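Local coordinates for protein sarcoplasmic calcium-binding proteins II, V, VI, and VII (Branchiostoma lanceolatum, PDB 2SAS) that binds calcium ions through EF-hand sites in the sarcoplasm, seemingly being more abundant in fast-contracting muscle, though its exact role there is not established, at residues 29-32 with 33-36; 12-16 with 17-21. All coordinates share one frame; numbering follows the deposited sequence.

Contact 1 of 2, residues 29-32 with 33-36; sequences NDFE and DMMT. With CA (calcium ion), chain B.
Glu32, Asp33 and Met34 carry this contact within one helix, each reaching a residue three or four places away. The carbonyl of Glu32 is gripped twice by Thr36. Backbone N of Thr36 lies 2.8 Å from Glu32 O with the N-H angle at 163°, and OG1 of the same threonine donates to that oxygen at 3.2 Å from above the carbonyl plane. The threonine hydroxyl can do this because its first torsion sets OG1 opposite its own carbonyl carbon, folded back over the preceding turn. Asp33 N donates to Asn29 O at 3.1 Å, an ordinary helical bond. The carboxylate curls back over the same carbonyl, and Asp33 OD1 comes to 3.0 Å from Asn29 O; both are acceptors, so the approach is proximity and not a bond. On the buried side Met34 runs alongside Phe31, both side chains pointing the same way. An extended second torsion (chi2 -178°) carries the methyl over the ring: Met34 CE sits 4.0 Å from the Phe31 centroid and only 13° off the ring normal, a CH-pi contact, while Met34 SD stands obliquely at 4.7 Å from that centroid. Trp62 of helix 48-69 also meets the Phe31 ring, and Met34 touches Arg106 and Phe109 of helix 103-114. With Met34 cut back to an alanine, the methyl and sulfur are gone, and that face of Phe31 would probably lose its cover, leaving a gap toward Phe109. One residue before Phe31, Asp30 chelates the calcium ion with OD1 and OD2, each 2.4 Å from the metal, and OD2 also accepts from Gln27 N. This bidentate carboxylate at the twelfth loop position, at the start of an outgoing helix with a hydrophobic inner side, is characteristic of an EF-hand.

Contact 2 of 2, residues 12-16 with 17-21; sequences FTFDF and FLDMN. With CA (calcium ion), chain B.
Phe17 meets Phe12 and Thr13 one turn back along the incoming helix. The Phe12 ring turns its edge to the face of Phe17 in an offset T-shaped pair, centroids 5.7 Å apart and planes at 81°. Thr13 crosses the same ring obliquely, CB lying 3.7 Å from Phe17 CD2, while its OG1 bonds to Tyr82 and to Ile10 O. The backbone repeats this pairing, Phe17 N donating to Thr13 O at 3.0 Å. Ahead of Leu18 the helix has widened at residues 14-16: Phe14 O takes a bond from Leu18 N at 3.1 Å, well above the carbonyl plane, and a second from Asp19 N at 2.8 Å. The latter is the straighter, with an N-H angle of 166°, and its five-residue spacing is the evidence for a pi-type turn. Here the first helix of the EF-hand gives way to its calcium loop, whose first ligand is Asp19. With CG anti to the backbone N (chi1 -175°), that carboxylate places OD1 2.2 Å from the calcium ion, while OD2 accepts from Gly24 N, which helps fix the group's rotation. Met20 folds back through a bent chain and brings CE to 3.2 Å from Phe16 O, a close fit. Asn21 then turns OD1 toward the metal, 2.4 Å from the calcium ion.

In the fold
Contacts 2 and 1 follow each other along the chain, on the incoming and outgoing sides of the first EF-hand, and share one calcium ion. Contact 2 is the more buried: its centre is about 8 Å from the centre of the chain, against about 14 Å for contact 1; Phe17 and Thr13 pack on helix 158-170, while Phe12 and Phe16 meet loop residues. Contact 1 is two-sided, apolar toward helices 48-69 and 103-114 but with the side chains of Glu32 and Thr36 exposed. The two also meet directly: Asp30 OD1 lies 3.2 Å from Asn21 N, a probable hydrogen bond, and Met20 and Leu18 pack on helix 28-42. The second subunit reaches contact 2 alone.

Contact 1 of 2, residues 29-32 with 33-36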
loop_
_atom_site.group_PDB
_atom_site.type_symbol
_atom_site.label_atom_id
_atom_site.label_comp_id
_atom_site.label_asym_id
_atom_site.label_seq_id
_atom_site.Cartn_x
_atom_site.Cartn_y
_atom_site.Cartn_z
ATOM N N ASN A 29 9.192 -20.261 4.259
ATOM C CA ASN A 29 10.084 -19.160 4.581
ATOM C C ASN A 29 9.339 -17.877 4.961
ATOM O O ASN A 29 9.951 -17.034 5.674
ATOM C CB ASN A 29 11.180 -18.970 3.566
ATOM C CG ASN A 29 10.760 -18.374 2.235
ATOM O OD1 ASN A 29 9.598 -18.468 1.841
ATOM N ND2 ASN A 29 11.709 -17.737 1.550
ATOM N N ASP A 30 8.158 -17.685 4.466
ATOM C CA ASP A 30 7.331 -16.495 4.756
ATOM C C ASP A 30 6.965 -16.594 6.270
ATOM O O ASP A 30 7.116 -15.584 6.959
ATOM C CB ASP A 30 6.088 -16.466 3.883
ATOM C CG ASP A 30 6.433 -16.061 2.470
ATOM O OD1 ASP A 30 7.118 -15.040 2.305
ATOM O OD2 ASP A 30 6.032 -16.815 1.559
ATOM N N PHE A 31 6.558 -17.763 6.661
ATOM C CA PHE A 31 6.215 -18.085 8.049
ATOM C C PHE A 31 7.436 -17.976 8.963
ATOM O O PHE A 31 7.326 -17.541 10.134
ATOM C CB PHE A 31 5.493 -19.452 8.108
ATOM C CG PHE A 31 4.141 -19.421 7.434
ATOM C CD1 PHE A 31 4.018 -19.442 6.058
ATOM C CD2 PHE A 31 2.984 -19.245 8.204
ATOM C CE1 PHE A 31 2.788 -19.336 5.420
ATOM C CE2 PHE A 31 1.716 -19.146 7.608
ATOM C CZ PHE A 31 1.645 -19.209 6.213
ATOM N N GLU A 32 8.632 -18.350 8.515
ATOM C CA GLU A 32 9.854 -18.217 9.326
ATOM C C GLU A 32 10.083 -16.711 9.558
ATOM O O GLU A 32 10.563 -16.266 10.613
ATOM C CB GLU A 32 11.094 -18.847 8.717
ATOM C CG GLU A 32 11.203 -20.377 8.486
ATOM C CD GLU A 32 12.282 -20.797 7.512
ATOM O OE1 GLU A 32 12.467 -20.240 6.437
ATOM O OE2 GLU A 32 13.005 -21.762 7.863
ATOM N N ASP A 33 9.717 -15.887 8.592
ATOM C CA ASP A 33 9.845 -14.425 8.623
ATOM C C ASP A 33 8.877 -13.805 9.634
ATOM O O ASP A 33 9.036 -12.688 10.162
ATOM C CB ASP A 33 9.575 -13.804 7.255
ATOM C CG ASP A 33 10.690 -13.773 6.263
ATOM O OD1 ASP A 33 11.577 -14.650 6.383
ATOM O OD2 ASP A 33 10.686 -12.938 5.322
ATOM N N MET A 34 7.803 -14.518 9.905
ATOM C CA MET A 34 6.828 -14.011 10.900
ATOM C C MET A 34 7.492 -14.145 12.281
ATOM O O MET A 34 7.408 -13.246 13.147
ATOM C CB MET A 34 5.579 -14.793 10.695
ATOM C CG MET A 34 4.909 -14.320 9.418
ATOM S SD MET A 34 3.371 -15.304 9.332
ATOM C CE MET A 34 3.124 -15.319 7.551
ATOM N N MET A 35 8.144 -15.275 12.461
ATOM C CA MET A 35 8.867 -15.707 13.643
ATOM C C MET A 35 10.037 -14.787 13.892
ATOM O O MET A 35 10.248 -14.315 15.017
ATOM C CB MET A 35 9.340 -17.157 13.539
ATOM C CG MET A 35 8.260 -18.104 13.953
ATOM S SD MET A 35 7.725 -17.749 15.660
ATOM C CE MET A 35 9.324 -18.072 16.477
ATOM N N THR A 36 10.785 -14.534 12.834
ATOM C CA THR A 36 11.876 -13.564 12.915
ATOM C C THR A 36 11.304 -12.230 13.389
ATOM O O THR A 36 11.937 -11.584 14.200
ATOM C CB THR A 36 12.635 -13.317 11.565
ATOM O OG1 THR A 36 13.170 -14.598 11.213
ATOM C CG2 THR A 36 13.712 -12.213 11.696
HETATM CA CA CA B . 7.052 -15.479 -0.098
#

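Contact 2 of 2, residues 12-16 with 17-21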
loop_
_atom_site.group_PDB
_atom_site.type_symbol
_atom_site.label_atom_id
_atom_site.label_comp_id
_atom_site.label_asym_id
_atom_site.label_seq_id
_atom_site.Cartn_x
_atom_site.Cartn_y
_atom_site.Cartn_z
ATOM N N PHE A 12 -4.380 -7.857 -1.294
ATOM C CA PHE A 12 -4.002 -7.194 -0.061
ATOM C C PHE A 12 -3.590 -8.169 1.010
ATOM O O PHE A 12 -2.491 -7.986 1.573
ATOM C CB PHE A 12 -5.030 -6.207 0.456
ATOM C CG PHE A 12 -4.641 -5.430 1.678
ATOM C CD1 PHE A 12 -4.890 -5.917 2.948
ATOM C CD2 PHE A 12 -4.022 -4.178 1.519
ATOM C CE1 PHE A 12 -4.558 -5.157 4.081
ATOM C CE2 PHE A 12 -3.696 -3.411 2.647
ATOM C CZ PHE A 12 -3.967 -3.901 3.919
ATOM N N THR A 13 -4.387 -9.135 1.352
ATOM C CA THR A 13 -3.999 -10.139 2.387
ATOM C C THR A 13 -2.851 -11.013 1.950
ATOM O O THR A 13 -2.022 -11.509 2.787
ATOM C CB THR A 13 -5.282 -10.968 2.773
ATOM O OG1 THR A 13 -5.597 -11.809 1.626
ATOM C CG2 THR A 13 -6.486 -10.069 3.088
ATOM N N PHE A 14 -2.727 -11.295 0.654
ATOM C CA PHE A 14 -1.622 -12.187 0.196
ATOM C C PHE A 14 -0.346 -11.458 0.608
ATOM O O PHE A 14 0.477 -11.940 1.377
ATOM C CB PHE A 14 -1.743 -12.458 -1.307
ATOM C CG PHE A 14 -0.796 -13.390 -1.981
ATOM C CD1 PHE A 14 -0.994 -14.775 -1.975
ATOM C CD2 PHE A 14 0.320 -12.906 -2.640
ATOM C CE1 PHE A 14 -0.089 -15.652 -2.575
ATOM C CE2 PHE A 14 1.244 -13.728 -3.266
ATOM C CZ PHE A 14 1.008 -15.101 -3.215
ATOM N N ASP A 15 -0.276 -10.229 0.096
ATOM C CA ASP A 15 0.847 -9.334 0.213
ATOM C C ASP A 15 1.290 -8.828 1.565
ATOM O O ASP A 15 2.503 -8.673 1.751
ATOM C CB ASP A 15 0.605 -8.088 -0.674
ATOM C CG ASP A 15 0.784 -8.299 -2.147
ATOM O OD1 ASP A 15 1.047 -9.425 -2.568
ATOM O OD2 ASP A 15 0.685 -7.301 -2.904
ATOM N N PHE A 16 0.362 -8.466 2.417
ATOM C CA PHE A 16 0.619 -7.879 3.729
ATOM C C PHE A 16 0.494 -8.866 4.845
ATOM O O PHE A 16 1.152 -8.752 5.885
ATOM C CB PHE A 16 -0.383 -6.711 3.968
ATOM C CG PHE A 16 0.019 -5.524 3.150
ATOM C CD1 PHE A 16 -0.115 -5.558 1.769
ATOM C CD2 PHE A 16 0.574 -4.427 3.792
ATOM C CE1 PHE A 16 0.325 -4.452 0.993
ATOM C CE2 PHE A 16 0.999 -3.320 3.051
ATOM C CZ PHE A 16 0.910 -3.367 1.670
ATOM N N PHE A 17 -0.341 -9.851 4.705
ATOM C CA PHE A 17 -0.535 -10.786 5.831
ATOM C C PHE A 17 0.199 -12.100 5.598
ATOM O O PHE A 17 0.265 -12.840 6.592
ATOM C CB PHE A 17 -1.995 -11.029 6.061
ATOM C CG PHE A 17 -2.945 -9.927 6.259
ATOM C CD1 PHE A 17 -2.507 -8.608 6.556
ATOM C CD2 PHE A 17 -4.319 -10.221 6.292
ATOM C CE1 PHE A 17 -3.438 -7.609 6.813
ATOM C CE2 PHE A 17 -5.250 -9.210 6.552
ATOM C CZ PHE A 17 -4.801 -7.907 6.830
ATOM N N LEU A 18 0.687 -12.397 4.398
ATOM C CA LEU A 18 1.314 -13.734 4.264
ATOM C C LEU A 18 2.677 -13.753 3.586
ATOM O O LEU A 18 3.527 -14.474 4.138
ATOM C CB LEU A 18 0.334 -14.708 3.588
ATOM C CG LEU A 18 -0.837 -15.236 4.381
ATOM C CD1 LEU A 18 -1.964 -15.555 3.404
ATOM C CD2 LEU A 18 -0.476 -16.500 5.171
ATOM N N ASP A 19 2.796 -13.054 2.492
ATOM C CA ASP A 19 4.032 -13.001 1.697
ATOM C C ASP A 19 4.979 -11.990 2.327
ATOM O O ASP A 19 5.242 -10.898 1.796
ATOM C CB ASP A 19 3.727 -12.789 0.209
ATOM C CG ASP A 19 4.976 -12.841 -0.656
ATOM O OD1 ASP A 19 5.903 -13.619 -0.310
ATOM O OD2 ASP A 19 5.102 -12.125 -1.671
ATOM N N MET A 20 5.508 -12.387 3.476
ATOM C CA MET A 20 6.437 -11.528 4.268
ATOM C C MET A 20 7.690 -11.142 3.498
ATOM O O MET A 20 8.084 -9.973 3.580
ATOM C CB MET A 20 6.809 -12.202 5.571
ATOM C CG MET A 20 5.592 -12.604 6.323
ATOM S SD MET A 20 4.817 -11.064 6.965
ATOM C CE MET A 20 3.604 -10.740 5.679
ATOM N N ASN A 21 8.253 -12.091 2.754
ATOM C CA ASN A 21 9.458 -11.834 1.981
ATOM C C ASN A 21 9.197 -11.259 0.600
ATOM O O ASN A 21 10.175 -11.204 -0.175
ATOM C CB ASN A 21 10.353 -13.071 1.889
ATOM C CG ASN A 21 9.685 -14.234 1.183
ATOM O OD1 ASN A 21 8.880 -14.021 0.267
ATOM N ND2 ASN A 21 10.053 -15.469 1.581
HETATM CA CA CA B . 7.052 -15.479 -0.098
#